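Local atomic coordinates of 2S Albumin protein (Dolichos, PDB entry 6IX1), a protein that is a seed protein named as a 2S albumin, of unsettled function though probably involved in seed storage, folded as a hemopexin-type four-bladed beta-propeller. Residues Arg12-Tyr17 with Ser177-Glu182; Val25-Thr30 with Asp214-Leu219. One frame throughout, in Å; residues are numbered along the deposited sequence.

Contact 1 of 2, residues Arg12-Tyr17 with Ser177-Glu182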
ATOM      1  N   ARG A  12     -10.441  -0.544 -10.710  1.00  7.47           N
ATOM      2  CA  ARG A  12     -10.704   0.382 -11.835  1.00  7.11           C
ATOM      3  C   ARG A  12      -9.416   0.786 -12.472  1.00  6.73           C
ATOM      4  O   ARG A  12      -8.464   1.216 -11.716  1.00  7.88           O
ATOM      5  CB  ARG A  12     -11.472   1.579 -11.285  1.00  7.90           C
ATOM      6  CG  ARG A  12     -12.898   1.236 -10.842  1.00  9.50           C
ATOM      7  CD  ARG A  12     -13.797   0.846 -11.968  1.00 11.96           C
ATOM      8  NE  ARG A  12     -15.060   0.404 -11.594  1.00 11.81           N
ATOM      9  CZ  ARG A  12     -16.150   1.172 -11.494  1.00 12.84           C
ATOM     10  NH1 ARG A  12     -16.041   2.478 -11.590  1.00 12.82           N
ATOM     11  NH2 ARG A  12     -17.321   0.613 -11.265  1.00 12.82           N
ATOM     12  N   ALA A  13      -9.303   0.712 -13.773  1.00  7.97           N
ATOM     13  CA  ALA A  13      -8.036   0.914 -14.461  1.00  9.40           C
ATOM     14  C   ALA A  13      -7.445   2.268 -14.102  1.00  7.80           C
ATOM     15  O   ALA A  13      -8.097   3.319 -14.159  1.00  6.98           O
ATOM     16  CB  ALA A  13      -8.184   0.745 -15.945  1.00 10.80           C
ATOM     17  N   TYR A  14      -6.170   2.240 -13.750  1.00  8.05           N
ATOM     18  CA  TYR A  14      -5.400   3.462 -13.474  1.00  6.65           C
ATOM     19  C   TYR A  14      -6.008   4.349 -12.401  1.00  6.25           C
ATOM     20  O   TYR A  14      -5.749   5.544 -12.388  1.00  6.77           O
ATOM     21  CB  TYR A  14      -4.979   4.211 -14.752  1.00  7.25           C
ATOM     22  CG  TYR A  14      -3.990   3.384 -15.525  1.00  9.04           C
ATOM     23  CD1 TYR A  14      -2.653   3.435 -15.188  1.00  9.58           C
ATOM     24  CD2 TYR A  14      -4.326   2.493 -16.538  1.00 12.61           C
ATOM     25  CE1 TYR A  14      -1.732   2.576 -15.779  1.00 12.01           C
ATOM     26  CE2 TYR A  14      -3.420   1.619 -17.121  1.00 13.44           C
ATOM     27  CZ  TYR A  14      -2.095   1.689 -16.766  1.00 11.47           C
ATOM     28  OH  TYR A  14      -1.138   0.890 -17.351  1.00 14.92           O
ATOM     29  N   GLU A  15      -6.643   3.708 -11.431  1.00  6.21           N
ATOM     30  CA  GLU A  15      -7.058   4.394 -10.202  1.00  6.50           C
ATOM     31  C   GLU A  15      -6.264   3.841  -8.996  1.00  5.47           C
ATOM     32  O   GLU A  15      -6.092   2.613  -8.870  1.00  6.38           O
ATOM     33  CB  GLU A  15      -8.567   4.275  -9.964  1.00  6.44           C
ATOM     34  CG  GLU A  15      -9.339   4.917 -11.063  1.00  6.96           C
ATOM     35  CD  GLU A  15     -10.849   4.979 -10.872  1.00  7.00           C
ATOM     36  OE1 GLU A  15     -11.302   5.030  -9.722  1.00  7.87           O
ATOM     37  OE2 GLU A  15     -11.529   5.117 -11.927  1.00  8.01           O
ATOM     38  N   VAL A  16      -5.899   4.765  -8.116  1.00  5.00           N
ATOM     39  CA  VAL A  16      -5.164   4.448  -6.884  1.00  6.37           C
ATOM     40  C   VAL A  16      -5.852   5.207  -5.733  1.00  5.82           C
ATOM     41  O   VAL A  16      -6.366   6.324  -5.899  1.00  6.97           O
ATOM     42  CB  VAL A  16      -3.657   4.783  -6.969  1.00  6.26           C
ATOM     43  CG1 VAL A  16      -3.391   6.285  -7.255  1.00  7.32           C
ATOM     44  CG2 VAL A  16      -2.929   4.383  -5.689  1.00  5.79           C
ATOM     45  N   TYR A  17      -5.910   4.534  -4.589  1.00  6.28           N
ATOM     46  CA  TYR A  17      -6.335   5.159  -3.342  1.00  5.90           C
ATOM     47  C   TYR A  17      -5.112   5.481  -2.485  1.00  6.31           C
ATOM     48  O   TYR A  17      -4.272   4.601  -2.279  1.00  7.03           O
ATOM     49  CB  TYR A  17      -7.258   4.217  -2.565  1.00  6.81           C
ATOM     50  CG  TYR A  17      -8.605   3.958  -3.193  1.00  7.72           C
ATOM     51  CD1 TYR A  17      -8.731   2.958  -4.113  1.00  8.50           C
ATOM     52  CD2 TYR A  17      -9.736   4.725  -2.927  1.00  8.12           C
ATOM     53  CE1 TYR A  17      -9.921   2.674  -4.750  1.00 10.01           C
ATOM     54  CE2 TYR A  17     -10.949   4.432  -3.541  1.00 10.48           C
ATOM     55  CZ  TYR A  17     -11.036   3.422  -4.499  1.00  9.68           C
ATOM     56  OH  TYR A  17     -12.186   3.106  -5.175  1.00 11.90           O
ATOM     57  N   SER A 177       1.402  -0.982  -9.695  1.00  6.04           N
ATOM     58  CA  SER A 177       0.793  -0.259 -10.833  1.00  7.01           C
ATOM     59  C   SER A 177      -0.129  -1.142 -11.647  1.00  8.16           C
ATOM     60  O   SER A 177       0.025  -2.368 -11.629  1.00  8.23           O
ATOM     61  CB  SER A 177       1.904   0.252 -11.727  1.00  6.41           C
ATOM     62  OG  SER A 177       1.398   1.015 -12.756  1.00  7.99           O
ATOM     63  N   HIS A 178      -1.045  -0.516 -12.358  1.00  7.43           N
ATOM     64  CA  HIS A 178      -1.760  -1.235 -13.420  1.00  7.37           C
ATOM     65  C   HIS A 178      -0.847  -1.633 -14.570  1.00  8.39           C
ATOM     66  O   HIS A 178      -1.207  -2.502 -15.336  1.00 10.18           O
ATOM     67  CB  HIS A 178      -2.918  -0.336 -13.923  1.00  7.64           C
ATOM     68  CG  HIS A 178      -4.037  -0.268 -12.921  1.00  7.79           C
ATOM     69  ND1 HIS A 178      -4.080   0.648 -11.911  1.00  8.66           N
ATOM     70  CD2 HIS A 178      -5.147  -1.042 -12.782  1.00  7.62           C
ATOM     71  CE1 HIS A 178      -5.188   0.472 -11.217  1.00  9.42           C
ATOM     72  NE2 HIS A 178      -5.839  -0.545 -11.714  1.00  9.19           N
ATOM     73  N   LYS A 179       0.258  -0.910 -14.666  1.00  9.02           N
ATOM     74  CA  LYS A 179       1.256  -1.259 -15.682  1.00  9.59           C
ATOM     75  C   LYS A 179       2.215  -2.271 -15.080  1.00  9.26           C
ATOM     76  O   LYS A 179       3.075  -1.936 -14.278  1.00  9.46           O
ATOM     77  CB  LYS A 179       1.996  -0.033 -16.163  1.00  9.49           C
ATOM     78  CG  LYS A 179       3.014  -0.262 -17.261  1.00 12.99           C
ATOM     79  CD  LYS A 179       3.759   0.991 -17.661  1.00 14.22           C
ATOM     80  CE  LYS A 179       4.928   0.737 -18.586  1.00 23.38           C
ATOM     81  NZ  LYS A 179       4.443   0.095 -19.820  1.00 30.94           N
ATOM     82  N   GLU A 180       1.968  -3.546 -15.321  1.00  9.38           N
ATOM     83  CA  GLU A 180       2.774  -4.615 -14.711  1.00 10.07           C
ATOM     84  C   GLU A 180       4.127  -4.615 -15.370  1.00 10.35           C
ATOM     85  O   GLU A 180       4.199  -4.287 -16.542  1.00 12.45           O
ATOM     86  CB  GLU A 180       2.096  -5.960 -14.891  1.00 11.71           C
ATOM     87  CG  GLU A 180       0.813  -6.090 -14.083  1.00 14.16           C
ATOM     88  CD  GLU A 180       0.307  -7.520 -14.140  1.00 15.92           C
ATOM     89  OE1 GLU A 180       0.365  -8.108 -15.210  1.00 25.16           O
ATOM     90  OE2 GLU A 180      -0.193  -7.998 -13.169  1.00 18.88           O
ATOM     91  N   PRO A 181       5.234  -5.004 -14.669  1.00 10.33           N
ATOM     92  CA  PRO A 181       5.293  -5.313 -13.240  1.00  9.48           C
ATOM     93  C   PRO A 181       5.908  -4.146 -12.475  1.00  9.13           C
ATOM     94  O   PRO A 181       6.945  -4.233 -11.807  1.00  9.46           O
ATOM     95  CB  PRO A 181       6.283  -6.454 -13.255  1.00 10.63           C
ATOM     96  CG  PRO A 181       7.285  -6.057 -14.304  1.00 11.83           C
ATOM     97  CD  PRO A 181       6.530  -5.229 -15.323  1.00 13.05           C
ATOM     98  N   GLU A 182       5.276  -2.993 -12.602  1.00  8.67           N
ATOM     99  CA  GLU A 182       5.759  -1.781 -11.925  1.00  8.49           C
ATOM    100  C   GLU A 182       5.083  -1.640 -10.548  1.00  6.44           C
ATOM    101  O   GLU A 182       3.976  -2.108 -10.308  1.00  6.73           O
ATOM    102  CB  GLU A 182       5.599  -0.536 -12.771  1.00  8.24           C
ATOM    103  CG  GLU A 182       6.328  -0.641 -14.061  1.00 10.39           C
ATOM    104  CD  GLU A 182       6.348   0.569 -14.972  1.00 10.00           C
ATOM    105  OE1 GLU A 182       5.700   1.578 -14.679  1.00 10.27           O
ATOM    106  OE2 GLU A 182       7.021   0.424 -16.036  1.00 15.55           O
TER
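H178 supplies the tight part of this contact, its imidazole pressed flat against the backbone of a type II beta turn running from R12 to E15. The turn is closed by E15 N donating to R12 O, and it carries Y14 in the left-handed region, so that the N of Y14 stands 3.1 Å above the centre of the H178 ring. A13 CA makes a CH-pi contact over the same face, while E15 O approaches the ring edge in plane, 3.3 Å from H178 CE1. Outside the two segments, hydrogen bonds between ND1 and the hydroxyl of Y29 and from NE2 to the carbonyl O of S10 fix the rotation of the imidazole. The side chains of Y14 and H178 slide past each other in opposite directions: H178 CB lies over the face of the Y14 ring, 3.6 Å from its centroid and 14° off the normal, and the ring planes are inclined at 40°. An alanine here in place of Y14 would remove that ring and would probably uncover the H178 methylene and loosen the joint. Toward solvent the packing thins. Y14 OH reaches K179 CB at 3.5 Å, but the rest of the lysine chain leads away, and on the other segment R12 turns away from H178. An ST turn, K179 N to S177 OG (2.9 Å), shapes the loop. Such loop-to-turn packing joins the first and last blades of a hemopexin-type propeller.

Contact 2 of 2, residues Val25-Thr30 with Asp214-Leu219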
ATOM      1  N   VAL A  25      -7.616  10.290  -0.856  1.00  6.84           N
ATOM      2  CA  VAL A  25      -7.963  10.699  -2.226  1.00  8.33           C
ATOM      3  C   VAL A  25      -7.983   9.474  -3.091  1.00  7.98           C
ATOM      4  O   VAL A  25      -7.354   8.433  -2.792  1.00  8.39           O
ATOM      5  CB  VAL A  25      -7.075  11.785  -2.837  1.00  9.37           C
ATOM      6  CG1 VAL A  25      -7.290  13.118  -2.138  1.00 10.62           C
ATOM      7  CG2 VAL A  25      -5.658  11.357  -2.908  1.00  9.14           C
ATOM      8  N   ARG A  26      -8.710   9.544  -4.178  1.00  7.47           N
ATOM      9  CA  ARG A  26      -8.672   8.570  -5.258  1.00  6.71           C
ATOM     10  C   ARG A  26      -8.138   9.332  -6.470  1.00  6.78           C
ATOM     11  O   ARG A  26      -8.660  10.423  -6.789  1.00  7.83           O
ATOM     12  CB  ARG A  26     -10.050   7.990  -5.536  1.00  7.89           C
ATOM     13  CG  ARG A  26     -10.025   7.003  -6.672  1.00  8.11           C
ATOM     14  CD  ARG A  26     -11.353   6.252  -6.691  1.00  8.07           C
ATOM     15  NE  ARG A  26     -12.487   7.168  -6.710  1.00  9.23           N
ATOM     16  CZ  ARG A  26     -13.171   7.628  -7.719  1.00  8.43           C
ATOM     17  NH1 ARG A  26     -13.101   7.091  -8.867  1.00  7.12           N
ATOM     18  NH2 ARG A  26     -14.030   8.556  -7.418  1.00  7.03           N
ATOM     19  N   VAL A  27      -7.109   8.842  -7.135  1.00  7.19           N
ATOM     20  CA  VAL A  27      -6.414   9.507  -8.233  1.00  6.75           C
ATOM     21  C   VAL A  27      -6.436   8.636  -9.484  1.00  6.37           C
ATOM     22  O   VAL A  27      -6.239   7.382  -9.350  1.00  7.50           O
ATOM     23  CB  VAL A  27      -4.957   9.813  -7.754  1.00  6.79           C
ATOM     24  CG1 VAL A  27      -4.101  10.335  -8.910  1.00  8.05           C
ATOM     25  CG2 VAL A  27      -4.911  10.810  -6.599  1.00  8.64           C
ATOM     26  N   TYR A  28      -6.615   9.276 -10.625  1.00  7.75           N
ATOM     27  CA  TYR A  28      -6.500   8.669 -11.952  1.00  6.16           C
ATOM     28  C   TYR A  28      -5.085   8.976 -12.399  1.00  7.45           C
ATOM     29  O   TYR A  28      -4.761  10.144 -12.701  1.00  8.98           O
ATOM     30  CB  TYR A  28      -7.558   9.323 -12.852  1.00  6.42           C
ATOM     31  CG  TYR A  28      -7.855   8.633 -14.158  1.00  9.96           C
ATOM     32  CD1 TYR A  28      -7.973   7.272 -14.232  1.00  8.10           C
ATOM     33  CD2 TYR A  28      -8.312   9.391 -15.247  1.00 11.65           C
ATOM     34  CE1 TYR A  28      -8.469   6.651 -15.354  1.00 10.42           C
ATOM     35  CE2 TYR A  28      -8.723   8.763 -16.396  1.00 12.72           C
ATOM     36  CZ  TYR A  28      -8.897   7.405 -16.429  1.00 10.84           C
ATOM     37  OH  TYR A  28      -9.343   6.811 -17.613  1.00 14.28           O
ATOM     38  N   TYR A  29      -4.221   7.976 -12.416  1.00  7.20           N
ATOM     39  CA  TYR A  29      -2.746   8.219 -12.511  1.00  7.73           C
ATOM     40  C   TYR A  29      -2.247   7.849 -13.898  1.00  7.40           C
ATOM     41  O   TYR A  29      -2.833   7.057 -14.619  1.00  7.58           O
ATOM     42  CB  TYR A  29      -1.955   7.551 -11.377  1.00  8.95           C
ATOM     43  CG  TYR A  29      -1.975   6.078 -11.376  1.00  7.69           C
ATOM     44  CD1 TYR A  29      -3.019   5.366 -10.831  1.00  8.51           C
ATOM     45  CD2 TYR A  29      -0.854   5.409 -11.854  1.00  8.28           C
ATOM     46  CE1 TYR A  29      -2.987   3.993 -10.808  1.00  7.67           C
ATOM     47  CE2 TYR A  29      -0.865   4.038 -11.900  1.00  8.26           C
ATOM     48  CZ  TYR A  29      -1.929   3.317 -11.379  1.00  8.06           C
ATOM     49  OH  TYR A  29      -1.814   1.952 -11.435  1.00  7.83           O
ATOM     50  N   THR A  30      -1.054   8.372 -14.142  1.00  7.31           N
ATOM     51  CA  THR A  30      -0.481   8.371 -15.498  1.00  8.71           C
ATOM     52  C   THR A  30       0.987   7.993 -15.369  1.00  8.94           C
ATOM     53  O   THR A  30       1.842   8.816 -15.088  1.00  9.19           O
ATOM     54  CB  THR A  30      -0.674   9.704 -16.207  1.00  9.34           C
ATOM     55  OG1 THR A  30      -0.034  10.769 -15.462  1.00  9.37           O
ATOM     56  CG2 THR A  30      -2.151   9.966 -16.407  1.00  9.79           C
ATOM     57  N   ASP A 214       6.824  16.382  -7.027  1.00  9.62           N
ATOM     58  CA  ASP A 214       7.359  16.586  -8.369  1.00  9.82           C
ATOM     59  C   ASP A 214       6.763  15.633  -9.394  1.00  9.39           C
ATOM     60  O   ASP A 214       6.533  15.997 -10.543  1.00 12.22           O
ATOM     61  CB  ASP A 214       8.880  16.533  -8.346  1.00 11.24           C
ATOM     62  CG  ASP A 214       9.456  17.719  -7.523  1.00 17.13           C
ATOM     63  OD1 ASP A 214       8.815  18.750  -7.396  1.00 20.51           O
ATOM     64  OD2 ASP A 214      10.509  17.610  -6.966  1.00 24.51           O
ATOM     65  N   GLY A 215       6.552  14.391  -8.986  1.00  8.49           N
ATOM     66  CA  GLY A 215       5.990  13.375  -9.906  1.00  8.83           C
ATOM     67  C   GLY A 215       4.465  13.332  -9.939  1.00  8.23           C
ATOM     68  O   GLY A 215       3.883  12.914 -10.916  1.00  9.25           O
ATOM     69  N   TRP A 216       3.877  13.803  -8.845  1.00  8.10           N
ATOM     70  CA  TRP A 216       2.405  13.767  -8.596  1.00  8.16           C
ATOM     71  C   TRP A 216       1.906  15.154  -8.211  1.00  7.98           C
ATOM     72  O   TRP A 216       1.431  15.399  -7.113  1.00  8.61           O
ATOM     73  CB  TRP A 216       2.120  12.779  -7.467  1.00  8.27           C
ATOM     74  CG  TRP A 216       2.469  11.364  -7.851  1.00  8.64           C
ATOM     75  CD1 TRP A 216       3.720  10.786  -7.829  1.00 10.65           C
ATOM     76  CD2 TRP A 216       1.571  10.308  -8.187  1.00  7.64           C
ATOM     77  NE1 TRP A 216       3.649   9.477  -8.207  1.00 10.52           N
ATOM     78  CE2 TRP A 216       2.340   9.140  -8.419  1.00  7.70           C
ATOM     79  CE3 TRP A 216       0.184  10.210  -8.232  1.00  7.18           C
ATOM     80  CZ2 TRP A 216       1.769   7.930  -8.740  1.00  9.22           C
ATOM     81  CZ3 TRP A 216      -0.379   9.031  -8.605  1.00  8.27           C
ATOM     82  CH2 TRP A 216       0.385   7.901  -8.844  1.00  8.88           C
ATOM     83  N   PRO A 217       2.099  16.166  -9.091  1.00  7.52           N
ATOM     84  CA  PRO A 217       1.752  17.513  -8.702  1.00  8.02           C
ATOM     85  C   PRO A 217       0.278  17.776  -8.369  1.00  7.95           C
ATOM     86  O   PRO A 217      -0.040  18.759  -7.723  1.00  9.28           O
ATOM     87  CB  PRO A 217       2.242  18.382  -9.836  1.00 10.84           C
ATOM     88  CG  PRO A 217       2.290  17.423 -11.018  1.00 10.50           C
ATOM     89  CD  PRO A 217       2.711  16.084 -10.421  1.00  8.77           C
ATOM     90  N   CYS A 218      -0.581  16.843  -8.746  1.00  8.61           N
ATOM     91  CA  CYS A 218      -2.014  17.017  -8.433  1.00  8.61           C
ATOM     92  C   CYS A 218      -2.242  16.953  -6.922  1.00  8.88           C
ATOM     93  O   CYS A 218      -3.320  17.343  -6.481  1.00  8.71           O
ATOM     94  CB  CYS A 218      -2.945  16.045  -9.188  1.00  9.67           C
ATOM     95  SG  CYS A 218      -2.842  14.317  -8.572  1.00 10.42           S
ATOM     96  N   LEU A 219      -1.249  16.473  -6.165  1.00  8.67           N
ATOM     97  CA  LEU A 219      -1.342  16.371  -4.710  1.00  9.19           C
ATOM     98  C   LEU A 219      -0.807  17.605  -3.987  1.00  7.69           C
ATOM     99  O   LEU A 219      -0.860  17.588  -2.773  1.00  8.39           O
ATOM    100  CB  LEU A 219      -0.612  15.138  -4.234  1.00  8.91           C
ATOM    101  CG  LEU A 219      -1.129  13.812  -4.816  1.00  9.22           C
ATOM    102  CD1 LEU A 219      -0.280  12.706  -4.251  1.00 11.40           C
ATOM    103  CD2 LEU A 219      -2.634  13.584  -4.578  1.00 11.95           C
TER
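Strand 23-28 in the first blade of the propeller faces the end of helix 212-215 and the 3-10 turn that follows it, near the C terminus, and the interface is a buried layer of apolar side chains. V25, V27 and Y29, alternate residues along the chain, all direct their CB atoms at this turn. W216, the first residue to leave helical geometry, answers with the outer corner of its indole: CZ3 and CH2 each lie 3.5 Å from Y29 CB. With chi1 of Y29 at 66°, CG sits between the backbone N and the carbonyl carbon. The phenol thus runs alongside the indole, pointing the same way, with planes at 32° and the centroid of the six-membered indole ring 6.0 Å from that of Y29; its hydroxyl goes on to H178. V27 spreads its two methyls over different partners. CG1, anti to the backbone N, meets the indole at its edge and in plane, 4.0 Å from W216 CZ3, and also approaches C218 SG at 4.2 Å. CG2 of V27 instead touches L219 CD2 at 4.1 Å, and V25 CG2 approaches that same leucine methyl at an equal distance. A backbone hydrogen bond from L219 N to W216 O holds the turn that presents these groups together. Edge-to-face rings from F18 of the first sheet and Y184 and Y191 of the last surround W216. A tryptophan lodged between two sheets, with a valine methyl at its edge, makes this an inter-blade seam of a beta-propeller, here between the first and final blades.

From the N terminus the chain passes through 12-17 and 25-30, on neighbouring strands of the first sheet, before building the two middle sheets. Only in the last sheet does it reach 177-182, where contact 1 closes a loop of 159 intervening residues; 214-219 follows, and contact 2 closes one of 183. Since the four segments alternate, the loops cross and neither nests inside the other. Contact 1 lies at the surface; contact 2 is buried, although farther from the middle of the chain. The E15-R26 salt bridge lies within the first blade, whereas the probable Y29-H178 hydrogen bond spans both blades. Together they illustrate how a propeller shuts its ring by packing and a few hydrogen bonds between first and last blades.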